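Local coordinates for cyclic UMP-AMP synthase (Rhodothermus marinus SG0.5JP17-172, PDB 6E0K), which synthesises the cyclic dinucleotide 3',3'-cUAMP from UTP and ATP, a second messenger that triggers abortive infection in a CBASS antiphage defence system, at residues A20-T23 and H24-I27; Y90-N93 and D94-D98; N183-Y186 and K187-R191; E5-L8 and E9-H13. All coordinates share one frame; numbering follows the deposited sequence.

Contact 1: residues A20-T23 and H24-I27; sequences AKKT and HESI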
loop_
_atom_site.group_PDB
_atom_site.type_symbol
_atom_site.label_atom_id
_atom_site.label_comp_id
_atom_site.label_asym_id
_atom_site.label_seq_id
_atom_site.Cartn_x
_atom_site.Cartn_y
_atom_site.Cartn_z
ATOM N N ALA A 20 12.599 10.371 -1.505
ATOM C CA ALA A 20 11.242 10.167 -1.002
ATOM C C ALA A 20 11.109 10.643 0.438
ATOM O O ALA A 20 10.115 11.285 0.798
ATOM C CB ALA A 20 10.866 8.689 -1.123
ATOM N N LYS A 21 12.113 10.364 1.271
ATOM C CA LYS A 21 12.072 10.847 2.647
ATOM C C LYS A 21 12.062 12.372 2.704
ATOM O O LYS A 21 11.318 12.963 3.492
ATOM C CB LYS A 21 13.246 10.272 3.442
ATOM C CG LYS A 21 12.995 8.809 3.860
ATOM C CD LYS A 21 14.204 8.178 4.540
ATOM C CE LYS A 21 13.924 6.724 4.894
ATOM N NZ LYS A 21 15.151 6.002 5.338
ATOM N N LYS A 22 12.842 13.026 1.847
ATOM C CA LYS A 22 12.836 14.486 1.826
ATOM C C LYS A 22 11.515 15.031 1.315
ATOM O O LYS A 22 11.100 16.122 1.733
ATOM C CB LYS A 22 13.970 15.022 0.953
ATOM C CG LYS A 22 15.355 14.635 1.418
ATOM C CD LYS A 22 15.592 15.068 2.821
ATOM C CE LYS A 22 15.690 16.569 2.916
ATOM N NZ LYS A 22 16.468 16.945 4.124
ATOM N N THR A 23 10.851 14.302 0.413
ATOM C CA THR A 23 9.517 14.708 -0.028
ATOM C C THR A 23 8.551 14.705 1.145
ATOM O O THR A 23 7.773 15.649 1.342
ATOM C CB THR A 23 9.028 13.772 -1.140
ATOM O OG1 THR A 23 9.969 13.788 -2.218
ATOM C CG2 THR A 23 7.652 14.203 -1.670
ATOM N N HIS A 24 8.602 13.642 1.946
ATOM C CA HIS A 24 7.801 13.558 3.164
ATOM C C HIS A 24 8.093 14.734 4.096
ATOM O O HIS A 24 7.170 15.416 4.580
ATOM C CB HIS A 24 8.107 12.211 3.829
ATOM C CG HIS A 24 7.451 12.011 5.152
ATOM N ND1 HIS A 24 7.939 11.128 6.092
ATOM C CD2 HIS A 24 6.313 12.531 5.676
ATOM C CE1 HIS A 24 7.145 11.132 7.149
ATOM N NE2 HIS A 24 6.159 11.985 6.926
ATOM N N GLU A 25 9.380 15.002 4.337
ATOM C CA GLU A 25 9.759 16.092 5.228
ATOM C C GLU A 25 9.319 17.435 4.668
ATOM O O GLU A 25 8.939 18.327 5.427
ATOM C CB GLU A 25 11.272 16.073 5.458
ATOM C CG GLU A 25 11.749 14.806 6.165
ATOM C CD GLU A 25 13.266 14.705 6.268
ATOM O OE1 GLU A 25 13.968 15.650 5.849
ATOM O OE2 GLU A 25 13.755 13.671 6.777
ATOM N N SER A 26 9.322 17.576 3.340
ATOM C CA SER A 26 8.844 18.814 2.723
ATOM C C SER A 26 7.354 19.039 2.973
ATOM O O SER A 26 6.947 20.137 3.373
ATOM C CB SER A 26 9.138 18.787 1.221
ATOM O OG SER A 26 8.710 19.988 0.599
ATOM N N ILE A 27 6.517 18.026 2.711
ATOM C CA ILE A 27 5.087 18.156 2.998
ATOM C C ILE A 27 4.867 18.493 4.469
ATOM O O ILE A 27 4.052 19.363 4.811
ATOM C CB ILE A 27 4.340 16.871 2.605
ATOM C CG1 ILE A 27 4.492 16.584 1.098
ATOM C CG2 ILE A 27 2.869 16.974 3.021
ATOM C CD1 ILE A 27 3.786 17.591 0.211
#

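Contact 2: residues Y90-N93 and D94-D98; sequences YTWN and DFYSD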
loop_
_atom_site.group_PDB
_atom_site.type_symbol
_atom_site.label_atom_id
_atom_site.label_comp_id
_atom_site.label_asym_id
_atom_site.label_seq_id
_atom_site.Cartn_x
_atom_site.Cartn_y
_atom_site.Cartn_z
ATOM N N TYR A 90 -16.079 20.367 12.834
ATOM C CA TYR A 90 -15.055 20.469 11.809
ATOM C C TYR A 90 -15.123 19.200 10.974
ATOM O O TYR A 90 -14.967 18.091 11.505
ATOM C CB TYR A 90 -13.697 20.628 12.484
ATOM C CG TYR A 90 -12.499 20.923 11.617
ATOM C CD1 TYR A 90 -12.371 22.128 10.951
ATOM C CD2 TYR A 90 -11.458 20.007 11.538
ATOM C CE1 TYR A 90 -11.227 22.411 10.210
ATOM C CE2 TYR A 90 -10.330 20.272 10.800
ATOM C CZ TYR A 90 -10.221 21.463 10.141
ATOM O OH TYR A 90 -9.080 21.742 9.412
ATOM N N THR A 91 -15.385 19.355 9.687
ATOM C CA THR A 91 -15.667 18.214 8.825
ATOM C C THR A 91 -14.441 17.814 8.014
ATOM O O THR A 91 -13.462 18.548 7.915
ATOM C CB THR A 91 -16.798 18.539 7.855
ATOM O OG1 THR A 91 -16.369 19.585 6.981
ATOM C CG2 THR A 91 -18.051 18.999 8.606
ATOM N N TRP A 92 -14.532 16.634 7.386
ATOM C CA TRP A 92 -13.491 16.251 6.439
ATOM C C TRP A 92 -13.367 17.294 5.335
ATOM O O TRP A 92 -12.255 17.647 4.917
ATOM C CB TRP A 92 -13.793 14.860 5.860
ATOM C CG TRP A 92 -12.848 14.443 4.790
ATOM C CD1 TRP A 92 -11.671 13.756 4.949
ATOM C CD2 TRP A 92 -12.969 14.710 3.392
ATOM N NE1 TRP A 92 -11.066 13.571 3.734
ATOM C CE2 TRP A 92 -11.837 14.151 2.760
ATOM C CE3 TRP A 92 -13.926 15.365 2.610
ATOM C CZ2 TRP A 92 -11.638 14.225 1.386
ATOM C CZ3 TRP A 92 -13.720 15.440 1.243
ATOM C CH2 TRP A 92 -12.591 14.872 0.647
ATOM N N ASN A 93 -14.505 17.817 4.874
ATOM C CA ASN A 93 -14.508 18.853 3.851
ATOM C C ASN A 93 -13.754 20.102 4.319
ATOM O O ASN A 93 -12.939 20.664 3.573
ATOM C CB ASN A 93 -15.964 19.158 3.492
ATOM C CG ASN A 93 -16.104 20.177 2.402
ATOM O OD1 ASN A 93 -15.485 20.069 1.347
ATOM N ND2 ASN A 93 -16.934 21.181 2.647
ATOM N N ASP A 94 -14.011 20.547 5.561
ATOM C CA ASP A 94 -13.281 21.680 6.127
ATOM C C ASP A 94 -11.792 21.389 6.187
ATOM O O ASP A 94 -10.959 22.240 5.848
ATOM C CB ASP A 94 -13.772 21.986 7.550
ATOM C CG ASP A 94 -15.171 22.548 7.610
ATOM O OD1 ASP A 94 -15.598 23.320 6.717
ATOM O OD2 ASP A 94 -15.838 22.227 8.618
ATOM N N PHE A 95 -11.446 20.205 6.690
ATOM C CA PHE A 95 -10.049 19.827 6.851
ATOM C C PHE A 95 -9.338 19.808 5.509
ATOM O O PHE A 95 -8.234 20.342 5.373
ATOM C CB PHE A 95 -9.980 18.461 7.530
ATOM C CG PHE A 95 -8.591 17.915 7.652
ATOM C CD1 PHE A 95 -7.611 18.644 8.291
ATOM C CD2 PHE A 95 -8.295 16.655 7.164
ATOM C CE1 PHE A 95 -6.332 18.130 8.421
ATOM C CE2 PHE A 95 -7.030 16.128 7.297
ATOM C CZ PHE A 95 -6.060 16.885 7.936
ATOM N N TYR A 96 -9.965 19.187 4.505
ATOM C CA TYR A 96 -9.411 19.159 3.157
ATOM C C TYR A 96 -9.088 20.572 2.666
ATOM O O TYR A 96 -7.995 20.831 2.142
ATOM C CB TYR A 96 -10.414 18.458 2.234
ATOM C CG TYR A 96 -9.920 18.207 0.853
ATOM C CD1 TYR A 96 -9.887 19.227 -0.097
ATOM C CD2 TYR A 96 -9.501 16.950 0.478
ATOM C CE1 TYR A 96 -9.415 19.005 -1.380
ATOM C CE2 TYR A 96 -9.043 16.726 -0.796
ATOM C CZ TYR A 96 -8.998 17.765 -1.730
ATOM O OH TYR A 96 -8.526 17.525 -3.017
ATOM N N SER A 97 -10.019 21.513 2.864
ATOM C CA SER A 97 -9.777 22.882 2.409
ATOM C C SER A 97 -8.601 23.519 3.140
ATOM O O SER A 97 -7.823 24.283 2.544
ATOM C CB SER A 97 -11.042 23.713 2.577
ATOM O OG SER A 97 -12.023 23.273 1.650
ATOM N N ASP A 98 -8.433 23.197 4.428
ATOM C CA ASP A 98 -7.279 23.719 5.156
ATOM C C ASP A 98 -5.977 23.117 4.642
ATOM O O ASP A 98 -4.977 23.832 4.489
ATOM C CB ASP A 98 -7.423 23.453 6.653
ATOM C CG ASP A 98 -8.322 24.463 7.338
ATOM O OD1 ASP A 98 -8.297 25.658 6.958
ATOM O OD2 ASP A 98 -9.061 24.057 8.268
HETATM O O HOH W 1 -12.940 20.991 0.637
#

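Contact 3: residues N183-Y186 and K187-R191; sequences NEWY and KPTIR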
loop_
_atom_site.group_PDB
_atom_site.type_symbol
_atom_site.label_atom_id
_atom_site.label_comp_id
_atom_site.label_asym_id
_atom_site.label_seq_id
_atom_site.Cartn_x
_atom_site.Cartn_y
_atom_site.Cartn_z
ATOM N N ASN A 183 13.582 -13.381 9.137
ATOM C CA ASN A 183 14.989 -12.981 9.119
ATOM C C ASN A 183 15.275 -12.019 7.972
ATOM O O ASN A 183 16.306 -12.107 7.302
ATOM C CB ASN A 183 15.911 -14.196 9.072
ATOM C CG ASN A 183 15.795 -15.041 10.325
ATOM O OD1 ASN A 183 15.102 -16.063 10.344
ATOM N ND2 ASN A 183 16.443 -14.597 11.393
ATOM N N GLU A 184 14.334 -11.099 7.749
ATOM C CA GLU A 184 14.458 -9.966 6.841
ATOM C C GLU A 184 14.419 -10.379 5.376
ATOM O O GLU A 184 14.864 -9.630 4.504
ATOM C CB GLU A 184 15.710 -9.137 7.171
ATOM C CG GLU A 184 15.648 -8.626 8.614
ATOM C CD GLU A 184 16.872 -7.838 9.039
ATOM O OE1 GLU A 184 17.940 -8.448 9.234
ATOM O OE2 GLU A 184 16.754 -6.605 9.183
ATOM N N TRP A 185 13.836 -11.540 5.076
ATOM C CA TRP A 185 13.683 -11.985 3.701
ATOM C C TRP A 185 12.379 -11.537 3.054
ATOM O O TRP A 185 12.284 -11.550 1.822
ATOM C CB TRP A 185 13.754 -13.513 3.623
ATOM C CG TRP A 185 15.165 -14.039 3.613
ATOM C CD1 TRP A 185 15.963 -14.280 4.700
ATOM C CD2 TRP A 185 15.946 -14.361 2.461
ATOM N NE1 TRP A 185 17.189 -14.754 4.290
ATOM C CE2 TRP A 185 17.203 -14.815 2.921
ATOM C CE3 TRP A 185 15.701 -14.328 1.086
ATOM C CZ2 TRP A 185 18.212 -15.216 2.053
ATOM C CZ3 TRP A 185 16.704 -14.738 0.224
ATOM C CH2 TRP A 185 17.944 -15.177 0.712
ATOM N N TYR A 186 11.371 -11.165 3.848
ATOM C CA TYR A 186 10.062 -10.872 3.270
ATOM C C TYR A 186 10.112 -9.686 2.305
ATOM O O TYR A 186 9.639 -9.782 1.169
ATOM C CB TYR A 186 9.047 -10.630 4.395
ATOM C CG TYR A 186 7.659 -10.249 3.921
ATOM C CD1 TYR A 186 6.971 -11.051 3.007
ATOM C CD2 TYR A 186 7.021 -9.104 4.400
ATOM C CE1 TYR A 186 5.705 -10.710 2.580
ATOM C CE2 TYR A 186 5.756 -8.755 3.971
ATOM C CZ TYR A 186 5.101 -9.574 3.056
ATOM O OH TYR A 186 3.845 -9.206 2.633
ATOM N N LYS A 187 10.697 -8.570 2.723
ATOM C CA LYS A 187 10.663 -7.404 1.840
ATOM C C LYS A 187 11.551 -7.593 0.609
ATOM O O LYS A 187 11.123 -7.244 -0.498
ATOM C CB LYS A 187 11.050 -6.132 2.607
ATOM C CG LYS A 187 10.111 -5.837 3.762
ATOM C CD LYS A 187 8.672 -5.742 3.320
ATOM C CE LYS A 187 7.775 -5.356 4.491
ATOM N NZ LYS A 187 8.179 -4.048 5.094
ATOM N N PRO A 188 12.776 -8.131 0.722
ATOM C CA PRO A 188 13.527 -8.432 -0.509
ATOM C C PRO A 188 12.779 -9.363 -1.438
ATOM O O PRO A 188 12.906 -9.239 -2.663
ATOM C CB PRO A 188 14.827 -9.076 0.004
ATOM C CG PRO A 188 14.990 -8.518 1.405
ATOM C CD PRO A 188 13.581 -8.381 1.936
ATOM N N THR A 189 12.000 -10.298 -0.890
ATOM C CA THR A 189 11.258 -11.217 -1.745
ATOM C C THR A 189 10.150 -10.487 -2.494
ATOM O O THR A 189 9.937 -10.732 -3.687
ATOM C CB THR A 189 10.699 -12.374 -0.908
ATOM O OG1 THR A 189 11.800 -13.124 -0.369
ATOM C CG2 THR A 189 9.862 -13.313 -1.780
ATOM N N ILE A 190 9.436 -9.582 -1.817
ATOM C CA ILE A 190 8.450 -8.756 -2.507
ATOM C C ILE A 190 9.102 -8.015 -3.661
ATOM O O ILE A 190 8.576 -7.979 -4.781
ATOM C CB ILE A 190 7.792 -7.767 -1.534
ATOM C CG1 ILE A 190 6.892 -8.504 -0.539
ATOM C CG2 ILE A 190 6.983 -6.733 -2.308
ATOM C CD1 ILE A 190 6.397 -7.558 0.564
ATOM N N ARG A 191 10.264 -7.414 -3.406
ATOM C CA ARG A 191 10.910 -6.633 -4.455
ATOM C C ARG A 191 11.356 -7.521 -5.605
ATOM O O ARG A 191 11.228 -7.135 -6.770
ATOM C CB ARG A 191 12.091 -5.846 -3.880
ATOM C CG ARG A 191 11.621 -4.841 -2.813
ATOM C CD ARG A 191 12.727 -3.871 -2.398
ATOM N NE ARG A 191 13.928 -4.576 -1.953
ATOM C CZ ARG A 191 14.307 -4.718 -0.683
ATOM N NH1 ARG A 191 13.610 -4.175 0.309
ATOM N NH2 ARG A 191 15.423 -5.401 -0.411
#

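Contact 4: residues E5-L8 and E9-H13; sequences ESQL and ERWSH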
loop_
_atom_site.group_PDB
_atom_site.type_symbol
_atom_site.label_atom_id
_atom_site.label_comp_id
_atom_site.label_asym_id
_atom_site.label_seq_id
_atom_site.Cartn_x
_atom_site.Cartn_y
_atom_site.Cartn_z
ATOM N N GLU A 5 20.635 -17.266 -9.531
ATOM C CA GLU A 5 20.523 -16.614 -8.228
ATOM C C GLU A 5 20.914 -15.144 -8.305
ATOM O O GLU A 5 20.253 -14.289 -7.700
ATOM C CB GLU A 5 21.396 -17.339 -7.205
ATOM C CG GLU A 5 21.476 -16.649 -5.849
ATOM C CD GLU A 5 20.265 -16.922 -4.986
ATOM O OE1 GLU A 5 19.540 -17.899 -5.282
ATOM O OE2 GLU A 5 20.047 -16.168 -4.008
ATOM N N SER A 6 21.986 -14.832 -9.044
ATOM C CA SER A 6 22.442 -13.449 -9.145
ATOM C C SER A 6 21.408 -12.554 -9.811
ATOM O O SER A 6 21.338 -11.356 -9.505
ATOM C CB SER A 6 23.750 -13.383 -9.922
ATOM O OG SER A 6 23.588 -13.951 -11.214
ATOM N N GLN A 7 20.639 -13.094 -10.757
ATOM C CA GLN A 7 19.566 -12.315 -11.361
ATOM C C GLN A 7 18.454 -12.053 -10.357
ATOM O O GLN A 7 17.954 -10.928 -10.256
ATOM C CB GLN A 7 19.015 -13.040 -12.594
ATOM C CG GLN A 7 17.873 -12.302 -13.284
ATOM C CD GLN A 7 18.304 -10.956 -13.832
ATOM O OE1 GLN A 7 18.918 -10.877 -14.897
ATOM N NE2 GLN A 7 18.004 -9.892 -13.096
ATOM N N LEU A 8 18.045 -13.080 -9.613
ATOM C CA LEU A 8 17.028 -12.871 -8.591
ATOM C C LEU A 8 17.513 -11.895 -7.530
ATOM O O LEU A 8 16.743 -11.051 -7.060
ATOM C CB LEU A 8 16.648 -14.207 -7.957
ATOM C CG LEU A 8 16.102 -15.240 -8.941
ATOM C CD1 LEU A 8 15.895 -16.560 -8.217
ATOM C CD2 LEU A 8 14.783 -14.750 -9.534
ATOM N N GLU A 9 18.794 -11.980 -7.160
ATOM C CA GLU A 9 19.316 -11.069 -6.144
ATOM C C GLU A 9 19.302 -9.626 -6.639
ATOM O O GLU A 9 18.947 -8.713 -5.886
ATOM C CB GLU A 9 20.727 -11.489 -5.728
ATOM C CG GLU A 9 21.214 -10.856 -4.409
ATOM C CD GLU A 9 21.706 -9.425 -4.569
ATOM O OE1 GLU A 9 22.162 -9.060 -5.673
ATOM O OE2 GLU A 9 21.634 -8.663 -3.582
ATOM N N ARG A 10 19.672 -9.395 -7.902
ATOM C CA ARG A 10 19.562 -8.045 -8.456
ATOM C C ARG A 10 18.122 -7.546 -8.413
ATOM O O ARG A 10 17.860 -6.387 -8.059
ATOM C CB ARG A 10 20.093 -8.022 -9.894
ATOM C CG ARG A 10 21.605 -7.971 -10.001
ATOM C CD ARG A 10 22.044 -7.554 -11.405
ATOM N NE ARG A 10 21.606 -8.508 -12.420
ATOM C CZ ARG A 10 22.229 -9.653 -12.680
ATOM N NH1 ARG A 10 23.311 -9.987 -11.992
ATOM N NH2 ARG A 10 21.768 -10.470 -13.621
ATOM N N TRP A 11 17.171 -8.411 -8.771
ATOM C CA TRP A 11 15.769 -8.028 -8.725
ATOM C C TRP A 11 15.298 -7.727 -7.307
ATOM O O TRP A 11 14.320 -6.989 -7.135
ATOM C CB TRP A 11 14.918 -9.144 -9.334
ATOM C CG TRP A 11 14.919 -9.196 -10.836
ATOM C CD1 TRP A 11 15.305 -8.214 -11.703
ATOM C CD2 TRP A 11 14.478 -10.294 -11.636
ATOM N NE1 TRP A 11 15.134 -8.642 -13.006
ATOM C CE2 TRP A 11 14.627 -9.916 -12.987
ATOM C CE3 TRP A 11 13.962 -11.562 -11.338
ATOM C CZ2 TRP A 11 14.311 -10.773 -14.043
ATOM C CZ3 TRP A 11 13.637 -12.410 -12.391
ATOM C CH2 TRP A 11 13.815 -12.008 -13.725
ATOM N N SER A 12 15.977 -8.260 -6.286
ATOM C CA SER A 12 15.585 -7.980 -4.909
ATOM C C SER A 12 16.039 -6.609 -4.413
ATOM O O SER A 12 15.660 -6.227 -3.301
ATOM C CB SER A 12 16.134 -9.050 -3.960
ATOM O OG SER A 12 17.512 -8.807 -3.657
ATOM N N HIS A 13 16.844 -5.874 -5.181
ATOM C CA HIS A 13 17.363 -4.605 -4.674
ATOM C C HIS A 13 16.259 -3.574 -4.469
ATOM O O HIS A 13 15.293 -3.495 -5.229
ATOM C CB HIS A 13 18.399 -4.029 -5.626
ATOM C CG HIS A 13 19.646 -4.844 -5.711
ATOM N ND1 HIS A 13 20.630 -4.599 -6.648
ATOM C CD2 HIS A 13 20.081 -5.891 -4.972
ATOM C CE1 HIS A 13 21.608 -5.472 -6.491
ATOM N NE2 HIS A 13 21.306 -6.263 -5.477
HETATM O O HOH W 2 23.327 -10.141 -7.802
HETATM O O HOH W 3 22.787 -13.306 -13.673
HETATM O O HOH W 4 19.170 -7.282 -13.931
#

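Contact 1: residues A20-T23 and H24-I27
Four successive i to i+4 backbone bonds tie A20, K21, K22 and T23 to H24, E25, S26 and I27 within helix 18-32. Side-chain chemistry between the two turns is concentrated in one pair. K22 NZ forms a salt bridge to E25 OE1 at 3.3 Å, and as a hydrogen bond it is weak. The lysine chain folds at chi2 (-56°) and chi3 (-69°), which carries its amine over to the glutamate. E25 runs straight beyond CG, and the two side chains cross at a slant. K22 CD also lies 3.5 Å from E25 OE1, so the aliphatic part of the lysine shares the contact. E25 CG packs 3.3 Å from K21 O. This pair lies on the outer side of the helix, where solvent probably weakens the attraction.

T23 OG1 bonds back to T19 O in its own helix and also to L126 N. Outside the helix, H24 NE2 bonds to V43 O and S26 OG to Y107 OH. The side chain of T23 lies about 8 Å from that of D60, which binds magnesium. A20, T23 and I27 pack on strand 61-68 of the nucleotidyltransferase sheet, T23 and I27 also on strand 127-138, while H24 and I27 reach strand 42-45.

Contact 2: residues Y90-N93 and D94-D98
Y90 holds CG anti to its backbone N (chi1 -173°), which brings the phenol alongside the first turns of helix 92-107 to meet D98. T91 places OG1 between its own N and carbonyl carbon (chi1 64°), facing D94 N.

T91 is the N-cap, and with D94 it forms a capping box. D94 N donates to T91 OG1 at 2.9 Å. In return T91 N donates to D94 OD2 at 3.1 Å, reaching the anti side of that oxygen from out of the carboxylate plane. The phenol spans a longer step. Y90 OH donates at 2.6 Å to D98 OD2, which accepts on its anti lone pair, the one away from OD1. Ring and carboxylate are nearly coplanar, and OD2 sits at the ring edge. Y90 CE2 also packs against F95 CB at 3.8 Å, while its OH lies at the edge of the F95 ring. On another side of the helix W92 and Y96 run side by side. Their rings are inclined at 46°, and W92 CZ2 approaches Y96 CD2 to 3.6 Å. A water joins N93 OD1 to S97 OG.

W92 NE1 bonds to V132 O, and F95 packs on strands 61-68 and 127-138. D98 OD1 has R101 and Y34 as partners, so both carboxylate oxygens are engaged. The phenol and the R101 salt bridge would probably favour the charged form of D98. The capping box satisfies two backbone N-H groups where the helix begins.

Contact 3: residues N183-Y186 and K187-R191
Y186 and I190 meet one turn apart at the start of helix 186-202, just after the Schellman motif that ends helix 168-181 with N183 as its C-prime residue. The two side chains cross at a slant, and the isoleucine end lies over the ring. I190 CD1 stands over one face in a CH-pi contact, 3.8 Å from the centroid and 23° off the normal. It is offset toward the phenol end, with Y186 CZ at 3.5 Å. A chi1 of 177° turns the ring along the helix toward I190. K187 CE brushes Y186 CD2 at 3.8 Å.

Y186 OH bonds to Q253, F227 meets the tyrosine ring edge-to-face, and K187 NZ bonds to N51 O. Side chains of this turn touch helices 168-181, 212-220 and 231-244. K194, an ATP-binding residue, follows one turn after I190 in the same helix, so the contact lies near the nucleotide site.

P188 has no backbone N-H to give. Its CD sits 3.1 Å from E184 O instead, and its ring fits against the loop. T189, one residue on, does donate, and it does so twice. T189 N reaches W185 O at 3.0 Å with a bent bond of 146°. T189 OG1 donates to the same oxygen at 2.7 Å, and the two donors come from opposite faces of the W185 carbonyl plane.

Contact 4: residues E5-L8 and E9-H13
Q7 lays its side chain over one face of the W11 indole. The apolar part is a CH-pi contact, with Q7 CG 4.0 Å from the centroid of the W11 six-membered ring and only 10° off its normal. Q7 NE2 sits farther along, 3.1 Å above the ring plane. Amide and ring planes are 33° apart. The bend at chi2 (63°) folds the amide back over the ring. L8 CD2 adds an apolar touch on W11 CE3 at 3.8 Å.

Hydrogen bonds join the same turns. R10 NH2 donates weakly to Q7 OE1 at 3.1 Å, its guanidinium almost perpendicular to the amide. One face of that guanidinium rests over S6 O and Q7 CA. Further along, H13 NE2 donates to E9 OE1 at 2.9 Å, and S12 OG donates to E9 O at 2.7 Å, in the carbonyl plane on a lone pair.

Waters extend these links on the outer side. One joins S6 O to E9 OE1, one S6 OG to R10 NH2, and one accepts from both Q7 NE2 and R10 NE.

Outside the two segments, E5 accepts from the backbone N-H groups of F231 and K232, the first two residues of helix 231-244, whose N-terminal end the carboxylate meets. L8 and W11 pack on helices 186-202 and 269-285, and L8 also on helix 231-244. This is an amphipathic N-terminal helix, with L8 and W11 buried against the helical part of the enzyme and S6 and R10 exposed.

In the fold
Contacts 1 and 2 lie in helices 18-32 and 92-107, which pack on the mixed sheet of the nucleotidyltransferase fold. Contacts 3 and 4 belong to the helical part, and their centres are about 12 Å apart. They touch directly, R191 NE probably bonding to S12 O at 2.7 Å. Contacts 2 and 4 lie on opposite sides of the chain's centre, about 46 Å apart between centres. All four are partly buried. Contact 1 puts its ion pair outward, and contact 4 spreads hydrated polar groups over an exposed side. Contact 2 couples a capping box to a phenol-carboxylate bond, whereas contact 3 combines a CH-pi contact with a carbonyl that accepts twice.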